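5-formaminoimidazole-4-carboxamide-1-(beta)-D-ribofuranosyl 5'-monophosphate synthetase (Methanocaldococcus jannaschii, PDB 2R7L) catalyses the ATP- and formate-dependent formylation of AICAR to FAICAR, a folate-independent step of purine biosynthesis. Local coordinates at residues S71-E76 and G93-Y98; T20-G25 and E80-L85; P260-E265 and G325-F330; T205-H210 and L304-F309. All blocks are in the same frame, centred on the assembly; numbering follows the deposited sequence.

Contact 1: S71-E76 and G93-Y98. With AMZ (aminoimidazole 4-carboxamide ribonucleotide), chain F.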
# COMPACT_ATOMS: atom_id res chain seq x y z
N SER A 71 -18.28 35.80 3.68
CA SER A 71 -18.97 36.60 2.67
C SER A 71 -17.97 37.35 1.79
O SER A 71 -18.28 37.70 0.65
CB SER A 71 -19.94 37.57 3.34
OG SER A 71 -21.01 37.87 2.46
N ASP A 72 -16.77 37.58 2.33
CA ASP A 72 -15.74 38.34 1.63
C ASP A 72 -15.15 37.63 0.41
O ASP A 72 -14.49 38.26 -0.42
CB ASP A 72 -14.62 38.72 2.59
CG ASP A 72 -15.09 39.62 3.71
OD1 ASP A 72 -16.06 40.38 3.49
OD2 ASP A 72 -14.51 39.57 4.81
N ILE A 73 -15.38 36.33 0.30
CA ILE A 73 -14.76 35.54 -0.76
C ILE A 73 -15.18 35.97 -2.16
O ILE A 73 -14.62 35.51 -3.16
CB ILE A 73 -15.02 34.03 -0.57
CG1 ILE A 73 -16.46 33.67 -0.92
CG2 ILE A 73 -14.70 33.64 0.86
CD1 ILE A 73 -16.82 32.23 -0.63
N LYS A 74 -16.17 36.86 -2.23
CA LYS A 74 -16.56 37.46 -3.51
C LYS A 74 -15.67 38.66 -3.83
O LYS A 74 -15.50 39.02 -4.99
CB LYS A 74 -18.03 37.88 -3.48
CG LYS A 74 -18.40 38.71 -2.26
CD LYS A 74 -19.67 39.51 -2.49
CE LYS A 74 -20.21 40.05 -1.17
NZ LYS A 74 -19.12 40.64 -0.35
N ASN A 75 -15.12 39.28 -2.78
CA ASN A 75 -14.28 40.47 -2.94
C ASN A 75 -13.19 40.29 -3.98
O ASN A 75 -12.61 39.22 -4.11
CB ASN A 75 -13.65 40.87 -1.60
CG ASN A 75 -14.68 41.34 -0.60
OD1 ASN A 75 -15.85 41.50 -0.93
ND2 ASN A 75 -14.25 41.55 0.64
N GLU A 76 -12.91 41.37 -4.70
CA GLU A 76 -11.94 41.34 -5.78
C GLU A 76 -10.54 41.09 -5.23
O GLU A 76 -9.67 40.57 -5.94
CB GLU A 76 -11.98 42.64 -6.58
CG GLU A 76 -12.20 42.45 -8.07
CD GLU A 76 -11.00 41.83 -8.76
OE1 GLU A 76 -9.86 42.20 -8.43
OE2 GLU A 76 -11.21 40.97 -9.65
N GLY A 93 -21.51 23.52 -1.90
CA GLY A 93 -22.66 24.14 -1.24
C GLY A 93 -22.38 25.42 -0.48
O GLY A 93 -22.99 26.46 -0.76
N SER A 94 -21.48 25.36 0.49
CA SER A 94 -21.16 26.51 1.34
C SER A 94 -20.52 27.63 0.55
O SER A 94 -20.68 28.80 0.90
CB SER A 94 -20.21 26.11 2.47
OG SER A 94 -20.83 25.21 3.37
N PHE A 95 -19.78 27.28 -0.50
CA PHE A 95 -19.09 28.27 -1.30
C PHE A 95 -20.08 29.09 -2.12
O PHE A 95 -20.02 30.32 -2.13
CB PHE A 95 -18.07 27.63 -2.24
CG PHE A 95 -17.54 28.57 -3.28
CD1 PHE A 95 -16.65 29.58 -2.93
CD2 PHE A 95 -17.94 28.46 -4.60
CE1 PHE A 95 -16.17 30.46 -3.87
CE2 PHE A 95 -17.47 29.34 -5.55
CZ PHE A 95 -16.57 30.34 -5.19
N ILE A 96 -20.97 28.40 -2.81
CA ILE A 96 -22.00 29.06 -3.60
C ILE A 96 -22.87 29.95 -2.72
O ILE A 96 -23.24 31.06 -3.11
CB ILE A 96 -22.84 28.04 -4.37
CG1 ILE A 96 -21.93 27.21 -5.29
CG2 ILE A 96 -23.92 28.73 -5.18
CD1 ILE A 96 -22.62 26.03 -5.94
N ALA A 97 -23.17 29.48 -1.51
CA ALA A 97 -23.99 30.24 -0.57
C ALA A 97 -23.29 31.50 -0.07
O ALA A 97 -23.85 32.59 -0.13
CB ALA A 97 -24.42 29.37 0.60
N TYR A 98 -22.07 31.34 0.45
CA TYR A 98 -21.34 32.46 1.05
C TYR A 98 -20.88 33.48 0.01
O TYR A 98 -20.78 34.67 0.29
CB TYR A 98 -20.14 31.96 1.83
CG TYR A 98 -20.42 31.53 3.26
CD1 TYR A 98 -20.24 30.21 3.65
CD2 TYR A 98 -20.84 32.44 4.21
CE1 TYR A 98 -20.48 29.81 4.95
CE2 TYR A 98 -21.08 32.06 5.52
CZ TYR A 98 -20.90 30.73 5.88
OH TYR A 98 -21.14 30.34 7.17
O5 AMZ F . -23.60 16.39 5.12
C6 AMZ F . -24.43 16.76 4.29
N2 AMZ F . -25.25 15.95 3.63
C3A AMZ F . -24.59 18.24 3.97
C7A AMZ F . -25.55 18.81 3.15
N3 AMZ F . -26.53 18.19 2.48
N1 AMZ F . -23.83 19.21 4.45
C5 AMZ F . -24.29 20.36 3.95
N AMZ F . -25.34 20.12 3.16
C1 AMZ F . -26.12 21.13 2.40
C2 AMZ F . -27.27 21.72 3.22
C3 AMZ F . -26.73 23.06 3.68
O2 AMZ F . -27.79 24.01 3.70
O1 AMZ F . -28.38 21.92 2.34
O AMZ F . -25.19 22.19 2.15
C AMZ F . -25.77 23.43 2.56
C4 AMZ F . -24.61 24.31 3.06
O3 AMZ F . -23.91 23.66 4.12
P AMZ F . -23.48 24.48 5.40
OP1 AMZ F . -22.45 25.53 5.14
O4 AMZ F . -24.81 25.13 6.02
OP2 AMZ F . -22.95 23.41 6.49

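Contact 2: T20-G25 and E80-L85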
# COMPACT_ATOMS: atom_id res chain seq x y z
N THR A 20 -2.68 25.01 -8.63
CA THR A 20 -3.14 24.56 -7.33
C THR A 20 -4.65 24.34 -7.35
O THR A 20 -5.34 24.75 -8.29
CB THR A 20 -2.80 25.56 -6.22
OG1 THR A 20 -3.59 26.74 -6.40
CG2 THR A 20 -1.32 25.92 -6.24
N ILE A 21 -5.15 23.68 -6.32
CA ILE A 21 -6.59 23.47 -6.18
C ILE A 21 -7.06 24.21 -4.95
O ILE A 21 -6.49 24.06 -3.87
CB ILE A 21 -6.95 21.98 -6.09
CG1 ILE A 21 -6.77 21.33 -7.46
CG2 ILE A 21 -8.39 21.80 -5.58
CD1 ILE A 21 -6.95 19.83 -7.47
N ALA A 22 -8.07 25.06 -5.14
CA ALA A 22 -8.60 25.84 -4.03
C ALA A 22 -10.10 25.60 -3.80
O ALA A 22 -10.84 25.19 -4.71
CB ALA A 22 -8.33 27.32 -4.25
N THR A 23 -10.53 25.85 -2.57
CA THR A 23 -11.93 25.74 -2.21
C THR A 23 -12.10 26.43 -0.86
O THR A 23 -11.12 26.74 -0.19
CB THR A 23 -12.38 24.26 -2.12
OG1 THR A 23 -13.80 24.17 -2.32
CG2 THR A 23 -12.01 23.66 -0.77
N LEU A 24 -13.35 26.70 -0.49
CA LEU A 24 -13.63 27.30 0.81
C LEU A 24 -13.65 26.22 1.88
O LEU A 24 -14.16 25.12 1.65
CB LEU A 24 -14.97 28.06 0.77
CG LEU A 24 -15.61 28.46 2.11
CD1 LEU A 24 -14.80 29.54 2.79
CD2 LEU A 24 -17.05 28.92 1.91
N GLY A 25 -13.11 26.54 3.05
CA GLY A 25 -12.99 25.57 4.13
C GLY A 25 -14.30 25.23 4.82
O GLY A 25 -14.56 25.69 5.93
N GLU A 80 -8.08 37.86 -6.59
CA GLU A 80 -6.73 38.14 -7.08
C GLU A 80 -5.69 37.19 -6.50
O GLU A 80 -4.89 36.62 -7.24
CB GLU A 80 -6.32 39.59 -6.83
CG GLU A 80 -6.19 40.41 -8.11
CD GLU A 80 -4.99 40.01 -8.95
OE1 GLU A 80 -3.88 39.89 -8.39
OE2 GLU A 80 -5.15 39.81 -10.17
N LYS A 81 -5.71 37.03 -5.18
CA LYS A 81 -4.84 36.06 -4.53
C LYS A 81 -5.00 34.68 -5.16
O LYS A 81 -4.01 34.00 -5.41
CB LYS A 81 -5.15 35.99 -3.04
CG LYS A 81 -5.08 37.32 -2.32
CD LYS A 81 -5.22 37.12 -0.82
CE LYS A 81 -5.17 38.44 -0.08
NZ LYS A 81 -5.33 38.23 1.38
N LEU A 82 -6.24 34.29 -5.42
CA LEU A 82 -6.51 32.98 -6.01
C LEU A 82 -5.94 32.87 -7.41
O LEU A 82 -5.48 31.80 -7.83
CB LEU A 82 -8.02 32.69 -6.04
CG LEU A 82 -8.73 32.39 -4.72
CD1 LEU A 82 -10.23 32.28 -4.94
CD2 LEU A 82 -8.18 31.11 -4.08
N ARG A 83 -5.98 33.97 -8.15
CA ARG A 83 -5.45 34.00 -9.51
C ARG A 83 -3.93 34.00 -9.50
O ARG A 83 -3.30 33.43 -10.40
CB ARG A 83 -5.99 35.20 -10.28
CG ARG A 83 -7.32 34.97 -10.98
CD ARG A 83 -7.66 36.15 -11.87
NE ARG A 83 -7.62 37.40 -11.12
CZ ARG A 83 -8.69 38.12 -10.80
NH1 ARG A 83 -9.90 37.73 -11.19
NH2 ARG A 83 -8.55 39.24 -10.10
N GLU A 84 -3.34 34.63 -8.49
CA GLU A 84 -1.88 34.71 -8.38
C GLU A 84 -1.30 33.39 -7.88
O GLU A 84 -0.09 33.16 -7.99
CB GLU A 84 -1.48 35.84 -7.42
CG GLU A 84 -1.64 37.24 -8.00
CD GLU A 84 -1.36 38.32 -6.97
OE1 GLU A 84 -1.00 37.98 -5.82
OE2 GLU A 84 -1.49 39.52 -7.31
N LEU A 85 -2.16 32.55 -7.33
CA LEU A 85 -1.75 31.25 -6.81
C LEU A 85 -2.01 30.17 -7.84
O LEU A 85 -1.74 28.99 -7.59
CB LEU A 85 -2.50 30.93 -5.52
CG LEU A 85 -1.97 31.64 -4.27
CD1 LEU A 85 -2.91 31.45 -3.11
CD2 LEU A 85 -0.58 31.14 -3.92

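Contact 3: P260-E265 and G325-F330. With AMZ (aminoimidazole 4-carboxamide ribonucleotide), chain B.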
# COMPACT_ATOMS: atom_id res chain seq x y z
N PRO A 260 -23.09 5.65 5.89
CA PRO A 260 -22.83 4.88 4.68
C PRO A 260 -23.90 3.82 4.44
O PRO A 260 -24.44 3.26 5.38
CB PRO A 260 -21.48 4.21 4.95
CG PRO A 260 -21.32 4.23 6.44
CD PRO A 260 -22.09 5.40 6.95
N VAL A 261 -24.17 3.54 3.16
CA VAL A 261 -25.14 2.54 2.78
C VAL A 261 -24.74 2.03 1.40
O VAL A 261 -24.08 2.73 0.64
CB VAL A 261 -26.58 3.14 2.73
CG1 VAL A 261 -26.73 4.14 1.58
CG2 VAL A 261 -27.62 2.03 2.61
N VAL A 262 -25.12 0.80 1.08
CA VAL A 262 -24.96 0.27 -0.25
C VAL A 262 -26.33 -0.19 -0.70
O VAL A 262 -27.17 -0.51 0.13
CB VAL A 262 -23.96 -0.94 -0.33
CG1 VAL A 262 -22.53 -0.49 -0.02
CG2 VAL A 262 -24.39 -2.07 0.59
N ILE A 263 -26.56 -0.21 -2.00
CA ILE A 263 -27.85 -0.60 -2.53
C ILE A 263 -27.83 -2.07 -2.94
O ILE A 263 -26.76 -2.65 -3.16
CB ILE A 263 -28.23 0.27 -3.74
CG1 ILE A 263 -29.76 0.34 -3.91
CG2 ILE A 263 -27.56 -0.24 -5.01
CD1 ILE A 263 -30.22 1.43 -4.88
N ARG A 264 -29.01 -2.67 -3.03
CA ARG A 264 -29.19 -4.01 -3.56
C ARG A 264 -28.60 -4.03 -4.97
O ARG A 264 -28.92 -3.17 -5.79
CB ARG A 264 -30.69 -4.32 -3.61
CG ARG A 264 -31.08 -5.68 -4.12
CD ARG A 264 -32.57 -5.86 -3.82
NE ARG A 264 -33.15 -7.05 -4.42
CZ ARG A 264 -34.37 -7.50 -4.14
NH1 ARG A 264 -35.13 -6.87 -3.25
NH2 ARG A 264 -34.84 -8.59 -4.73
N GLU A 265 -27.74 -5.01 -5.26
CA GLU A 265 -26.93 -4.95 -6.48
C GLU A 265 -27.77 -4.98 -7.76
O GLU A 265 -27.45 -4.28 -8.72
CB GLU A 265 -25.86 -6.06 -6.50
CG GLU A 265 -24.76 -5.85 -7.56
CD GLU A 265 -23.67 -6.92 -7.50
OE1 GLU A 265 -22.90 -6.94 -6.52
OE2 GLU A 265 -23.59 -7.73 -8.46
N GLY A 325 -12.56 6.48 1.11
CA GLY A 325 -13.06 5.57 0.08
C GLY A 325 -14.28 4.80 0.57
O GLY A 325 -14.58 4.78 1.76
N GLY A 326 -14.98 4.17 -0.36
CA GLY A 326 -16.13 3.34 -0.01
C GLY A 326 -16.18 2.07 -0.84
O GLY A 326 -15.30 1.84 -1.65
N PRO A 327 -17.22 1.24 -0.62
CA PRO A 327 -17.43 0.00 -1.36
C PRO A 327 -17.44 0.17 -2.88
O PRO A 327 -16.87 -0.66 -3.58
CB PRO A 327 -18.81 -0.47 -0.87
CG PRO A 327 -18.92 0.09 0.51
CD PRO A 327 -18.24 1.44 0.43
N TYR A 328 -18.09 1.21 -3.39
CA TYR A 328 -18.13 1.42 -4.84
C TYR A 328 -16.82 2.02 -5.39
O TYR A 328 -16.33 1.59 -6.43
CB TYR A 328 -19.34 2.29 -5.23
CG TYR A 328 -20.65 1.61 -4.89
CD1 TYR A 328 -21.05 0.47 -5.56
CD2 TYR A 328 -21.47 2.11 -3.88
CE1 TYR A 328 -22.24 -0.18 -5.24
CE2 TYR A 328 -22.67 1.48 -3.56
CZ TYR A 328 -23.04 0.34 -4.24
OH TYR A 328 -24.21 -0.30 -3.92
N SER A 329 -16.26 3.00 -4.67
CA SER A 329 -15.08 3.71 -5.16
C SER A 329 -13.85 2.80 -5.20
O SER A 329 -12.99 2.96 -6.05
CB SER A 329 -14.84 5.03 -4.40
OG SER A 329 -14.28 4.82 -3.12
N PHE A 330 -13.81 1.83 -4.29
CA PHE A 330 -12.78 0.79 -4.25
C PHE A 330 -12.72 -0.02 -5.55
O PHE A 330 -11.65 -0.44 -5.97
CB PHE A 330 -13.08 -0.15 -3.09
CG PHE A 330 -12.08 -1.26 -2.89
CD1 PHE A 330 -10.89 -1.02 -2.24
CD2 PHE A 330 -12.37 -2.55 -3.30
CE1 PHE A 330 -9.98 -2.03 -2.04
CE2 PHE A 330 -11.47 -3.57 -3.10
CZ PHE A 330 -10.27 -3.31 -2.48
O5 AMZ B . -28.43 -6.62 -0.11
C6 AMZ B . -28.95 -7.63 0.36
N2 AMZ B . -28.97 -7.93 1.66
C3A AMZ B . -29.64 -8.64 -0.54
C7A AMZ B . -30.36 -9.75 -0.15
N3 AMZ B . -30.60 -10.17 1.09
N1 AMZ B . -29.65 -8.58 -1.87
C5 AMZ B . -30.36 -9.64 -2.30
N AMZ B . -30.79 -10.35 -1.25
C1 AMZ B . -31.60 -11.59 -1.31
C2 AMZ B . -33.11 -11.32 -1.34
C3 AMZ B . -33.46 -11.49 -2.80
O2 AMZ B . -34.76 -12.08 -2.91
O1 AMZ B . -33.75 -12.33 -0.56
O AMZ B . -31.24 -12.19 -2.56
C AMZ B . -32.44 -12.51 -3.28
C4 AMZ B . -32.10 -12.34 -4.78
O3 AMZ B . -31.65 -11.01 -5.03
P AMZ B . -32.17 -10.24 -6.31
OP1 AMZ B . -31.73 -10.83 -7.61
O4 AMZ B . -33.77 -10.20 -6.23
OP2 AMZ B . -31.67 -8.71 -6.17
O HOH W 1 -24.52 -2.75 -4.69

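Contact 4: T205-H210 and L304-F309. With ATP (adenosine-5'-triphosphate), chain E.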
# COMPACT_ATOMS: atom_id res chain seq x y z
N THR A 205 -36.56 3.93 1.52
CA THR A 205 -35.21 3.99 2.03
C THR A 205 -34.40 5.06 1.28
O THR A 205 -34.44 5.12 0.06
CB THR A 205 -34.54 2.62 1.92
OG1 THR A 205 -34.93 1.98 0.70
CG2 THR A 205 -34.96 1.73 3.07
N ASN A 206 -33.70 5.91 2.03
CA ASN A 206 -32.89 6.97 1.45
C ASN A 206 -31.55 6.50 0.89
O ASN A 206 -30.74 5.86 1.58
CB ASN A 206 -32.64 8.05 2.49
CG ASN A 206 -31.88 9.25 1.93
OD1 ASN A 206 -31.09 9.87 2.64
ND2 ASN A 206 -32.12 9.58 0.66
N PHE A 207 -31.32 6.81 -0.38
CA PHE A 207 -30.04 6.61 -1.03
C PHE A 207 -29.69 7.91 -1.73
O PHE A 207 -30.31 8.25 -2.73
CB PHE A 207 -30.14 5.51 -2.09
CG PHE A 207 -30.42 4.15 -1.51
CD1 PHE A 207 -29.38 3.34 -1.08
CD2 PHE A 207 -31.72 3.67 -1.43
CE1 PHE A 207 -29.63 2.08 -0.56
CE2 PHE A 207 -31.98 2.42 -0.91
CZ PHE A 207 -30.92 1.62 -0.47
N CYS A 208 -28.73 8.64 -1.18
CA CYS A 208 -28.15 9.78 -1.88
C CYS A 208 -26.98 9.25 -2.70
O CYS A 208 -25.95 8.85 -2.17
CB CYS A 208 -27.71 10.86 -0.89
SG CYS A 208 -29.03 11.41 0.26
N ILE A 209 -27.17 9.22 -4.02
CA ILE A 209 -26.23 8.57 -4.93
C ILE A 209 -25.27 9.57 -5.54
O ILE A 209 -25.68 10.54 -6.21
CB ILE A 209 -27.00 7.81 -6.03
CG1 ILE A 209 -28.01 6.85 -5.38
CG2 ILE A 209 -26.04 7.06 -6.93
CD1 ILE A 209 -29.18 6.45 -6.28
N HIS A 210 -23.98 9.36 -5.31
CA HIS A 210 -22.97 10.30 -5.78
C HIS A 210 -22.32 9.80 -7.07
O HIS A 210 -21.63 8.76 -7.09
CB HIS A 210 -21.95 10.59 -4.68
CG HIS A 210 -22.59 10.92 -3.36
ND1 HIS A 210 -22.93 12.21 -3.01
CD2 HIS A 210 -22.95 10.14 -2.32
CE1 HIS A 210 -23.48 12.20 -1.80
NE2 HIS A 210 -23.50 10.96 -1.36
N LEU A 304 -39.30 -1.12 -5.44
CA LEU A 304 -37.91 -1.05 -5.89
C LEU A 304 -37.72 -0.02 -6.99
O LEU A 304 -36.96 -0.23 -7.93
CB LEU A 304 -37.40 -2.43 -6.34
CG LEU A 304 -37.34 -3.48 -5.23
CD1 LEU A 304 -36.85 -4.82 -5.75
CD2 LEU A 304 -36.47 -3.00 -4.09
N GLU A 305 -38.41 1.11 -6.85
CA GLU A 305 -38.26 2.21 -7.78
C GLU A 305 -37.65 3.36 -7.02
O GLU A 305 -38.12 3.70 -5.93
CB GLU A 305 -39.62 2.65 -8.32
CG GLU A 305 -40.44 1.54 -8.95
CD GLU A 305 -41.88 1.96 -9.23
OE1 GLU A 305 -42.36 2.95 -8.61
OE2 GLU A 305 -42.54 1.30 -10.05
N LEU A 306 -36.60 3.95 -7.59
CA LEU A 306 -35.96 5.08 -6.96
C LEU A 306 -36.64 6.38 -7.38
O LEU A 306 -36.75 6.67 -8.56
CB LEU A 306 -34.46 5.11 -7.30
CG LEU A 306 -33.60 4.03 -6.62
CD1 LEU A 306 -32.30 3.82 -7.38
CD2 LEU A 306 -33.32 4.40 -5.17
N VAL A 307 -37.12 7.13 -6.40
CA VAL A 307 -37.81 8.39 -6.66
C VAL A 307 -36.93 9.52 -6.17
O VAL A 307 -36.58 9.57 -4.99
CB VAL A 307 -39.19 8.44 -5.91
CG1 VAL A 307 -39.90 9.76 -6.17
CG2 VAL A 307 -40.08 7.28 -6.33
N VAL A 308 -36.55 10.42 -7.06
CA VAL A 308 -35.62 11.47 -6.67
C VAL A 308 -36.33 12.76 -6.28
O VAL A 308 -37.03 13.38 -7.07
CB VAL A 308 -34.45 11.67 -7.69
CG1 VAL A 308 -34.69 10.87 -8.94
CG2 VAL A 308 -34.24 13.14 -8.01
N PHE A 309 -36.13 13.15 -5.02
CA PHE A 309 -36.80 14.30 -4.46
C PHE A 309 -35.89 15.51 -4.48
O PHE A 309 -36.33 16.64 -4.23
CB PHE A 309 -37.25 14.00 -3.03
CG PHE A 309 -36.12 13.70 -2.08
CD1 PHE A 309 -35.44 14.73 -1.45
CD2 PHE A 309 -35.76 12.38 -1.79
CE1 PHE A 309 -34.41 14.47 -0.55
CE2 PHE A 309 -34.73 12.11 -0.89
CZ PHE A 309 -34.06 13.15 -0.27
PG ATP E . -30.25 18.95 2.34
O1G ATP E . -29.23 19.77 1.59
O2G ATP E . -30.32 17.49 1.92
O3G ATP E . -30.21 19.15 3.84
PB ATP E . -32.33 19.37 0.43
O1B ATP E . -31.31 18.73 -0.48
O2B ATP E . -32.96 20.68 0.00
O3B ATP E . -31.68 19.59 1.90
PA ATP E . -35.01 18.58 1.11
O1A ATP E . -35.89 18.50 -0.11
O2A ATP E . -35.03 19.77 2.03
O3A ATP E . -33.48 18.27 0.66
O5' ATP E . -35.34 17.28 1.99
C5' ATP E . -34.96 17.25 3.36
C4' ATP E . -35.38 15.91 3.93
O4' ATP E . -36.81 15.80 3.95
C3' ATP E . -34.89 14.74 3.09
O3' ATP E . -33.57 14.33 3.45
C2' ATP E . -35.93 13.67 3.38
O2' ATP E . -35.59 12.96 4.57
C1' ATP E . -37.21 14.46 3.63
N9 ATP E . -37.97 14.49 2.37
C8 ATP E . -37.81 15.41 1.40
N7 ATP E . -38.65 15.16 0.36
C5 ATP E . -39.38 14.08 0.68
C6 ATP E . -40.46 13.30 0.04
N6 ATP E . -40.93 13.64 -1.19
N1 ATP E . -40.94 12.24 0.71
C2 ATP E . -40.48 11.89 1.93
N3 ATP E . -39.51 12.56 2.57
C4 ATP E . -38.92 13.63 2.01

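Contact 1: S71-E76 and G93-Y98
Ile-73 brings its CD1 methyl obliquely against the CD1-CE1 side of the Phe-95 ring, and this is the tight part of the contact: CD1 of Ile-73 lies 3.5 Å from CD1 of Phe-95 and 3.7 Å from CE1 of Phe-95. The isoleucine reaches there because its CG1 branch stands between the backbone nitrogen and the carbonyl carbon (chi1 74°) and then extends. The two side chains cross at a slant, and the same methyl also meets CB of Tyr-98, at 4.1 Å. Both Ile-73 and Phe-95 are buried, and Phe-108 packs edge-to-face with Phe-95. The short 3-10 turn at 71-74 thus rests on helix 93-99, which follows strand 87-89 of a four-stranded parallel, Rossmann-like sheet. The beginning of this helix faces the AICAR phosphate: OG of Ser-94 points at OP1, at a modelled separation too short to be taken literally, and also bonds to Ser-26. Arg-264 and Ser-266 of a second subunit hold the same nucleotide. The outer side of the contact is looser and partly exposed. There, CA of Ser-71 offers its hydrogen nearly straight (171°) to O of Tyr-98, with 3.6 Å between the heavy atoms, a CH...O contact rather than a full hydrogen bond. NZ of Lys-74 curls back over the turn to make weak bonds with O of Ser-71 (3.2 Å) and OD1 of Asn-75 (3.4 Å), while the Tyr-98 hydroxyl bonds to Arg-51 and its ring meets Phe-70 edge-to-face.

Contact 2: T20-G25 and E80-L85
Thr-20 holds OG1 between its backbone nitrogen and carbonyl carbon (chi1 69°), a rotation that aims the hydroxyl at the end of helix 76-84, where Leu-85 waits. Leu-82 swings CG beside its own backbone nitrogen (chi1 -72°) and so brings a methyl over the strand. OG1 of Thr-20 donates to O of Leu-85 at 3.1 Å, approaching well above the carbonyl plane, 51° out of it. CG2 of Thr-20 comes alongside that oxygen at 3.4 Å. Two residues on, where the strand presents the same face again, CB of Ala-22 meets CD2 of Leu-82 at 3.8 Å, one methyl against another; Val-44 and Ile-65 from the next strands of the sheet extend this apolar layer. Strand 20-24 is an inner strand of the parallel, Rossmann-like sheet, and helix 76-84 packs on that face, running roughly antiparallel to the strand, as the connection of a beta-alpha-beta crossover from strand 63-66 to strand 87-89. The chemistry is divided: methyl packing sets the helix on the sheet, whereas one tilted hydroxyl bond engages a carbonyl just past the helix, where the chain turns into the neighbouring strand, and the same hydroxyl is bonded more strongly to OG of Ser-87.

Contact 3: P260-E265 and G325-F330
The phenol of Tyr-328 and the backbone of Ile-263 make the polar part of the contact. N of Ile-263 donates to OH of Tyr-328 at 3.0 Å, at the ring edge, with an N-H...O angle of 156°. A water donates to O of Ile-263 (2.7 Å) and lies 2.6 Å from OH of Tyr-328, so the phenol oxygen engages N of Ile-263 directly and its O through the water; methyl CG2 of Ile-263 lies beside that oxygen, 3.5 Å from OH of Tyr-328. Apolar packing lies beside it: Val-262 turns CG1 beside its backbone nitrogen (chi1 -67°), placing that methyl 3.7 Å from CG of Pro-327 and 4.1 Å from CE2 of Tyr-328. Hydrogen bonding to a ligand follows along the chain, where the extended Arg-264 sends NE to phosphate oxygen OP2 of a bound AICAR at 2.8 Å, nearly straight (172°); Ser-94 and Asn-258 of a third subunit bind it too. Helix 327-333 packs by its first turn against the end of strand 253-263, outermost in this chain's sheet, with Leu-222 of strand 219-230 and Leu-268 of helix 268-285 against the tyrosine, and Val-262 and Ile-263 continue the sheet as an antiparallel ladder into the third subunit.

Contact 4: T205-H210 and L304-F309
The Phe-309 ring receives the Asn-206 amide at its edge: ND2 of Asn-206 lies in the ring plane, 4.0 Å from CE2 of Phe-309, with the amide and ring planes turned 46° apart. Elsewhere round the ring comes ATP, its ribose C3' 3.7 Å from CE1 of Phe-309 in an oblique approach and its adenine N7 3.7 Å from CD1 of Phe-309. The phenylalanine gets there by placing CG between its backbone nitrogen and carbonyl carbon (chi1 62°). The amide cannot easily flip, since ND2 of Asn-206 bonds to the Ser-298 carbonyl and its OD1 accepts from the Arg-228 backbone, so one side chain links the strands on both flanks. The opposite face of strand 205-214 carries Phe-207 and Ile-209, and there Leu-306 inserts its forked end: CD2 of Leu-306 meets CD2 of Phe-207 at 4.1 Å, the two side chains crossing at about a right angle, while CD1 of Leu-306 meets CD1 of Ile-209 at 4.2 Å. Val-271 of helix 268-285 adjoins both Leu-306 and Ile-209. The end-to-end directions of 206-209 and 306-309 differ by 94°, and the chain turns a corner at Phe-309. The predicted magnesium ligands Gln-297 and Glu-310 lie close to the phenylalanine, itself part of the ATP pocket, at the wall of the nucleotide site in the antiparallel sheet of the ATP-grasp fold.

Overall arrangement
From the N terminus, the chain opens contact 2 on the first strand and contact 1 after strand 63-66, then closes contact 2 at the end of helix 76-84 and contact 1 on helix 93-99. The two cross, and touch through the Glu-76 to Arg-83 salt bridge within helix 76-84 and through Leu-24 of the sheet, which packs on helix 93-99. From residue 205 the pattern recurs: contact 4 opens, contact 3 opens, contact 4 closes across 93 residues, then contact 3. These also cross, meeting around Phe-207 on the antiparallel sheet. The pairs stay apart, centres 30 to 35 Å distant, but AICAR bridges contact 1 of one subunit to contact 3 of another, through Ser-94 and Arg-264.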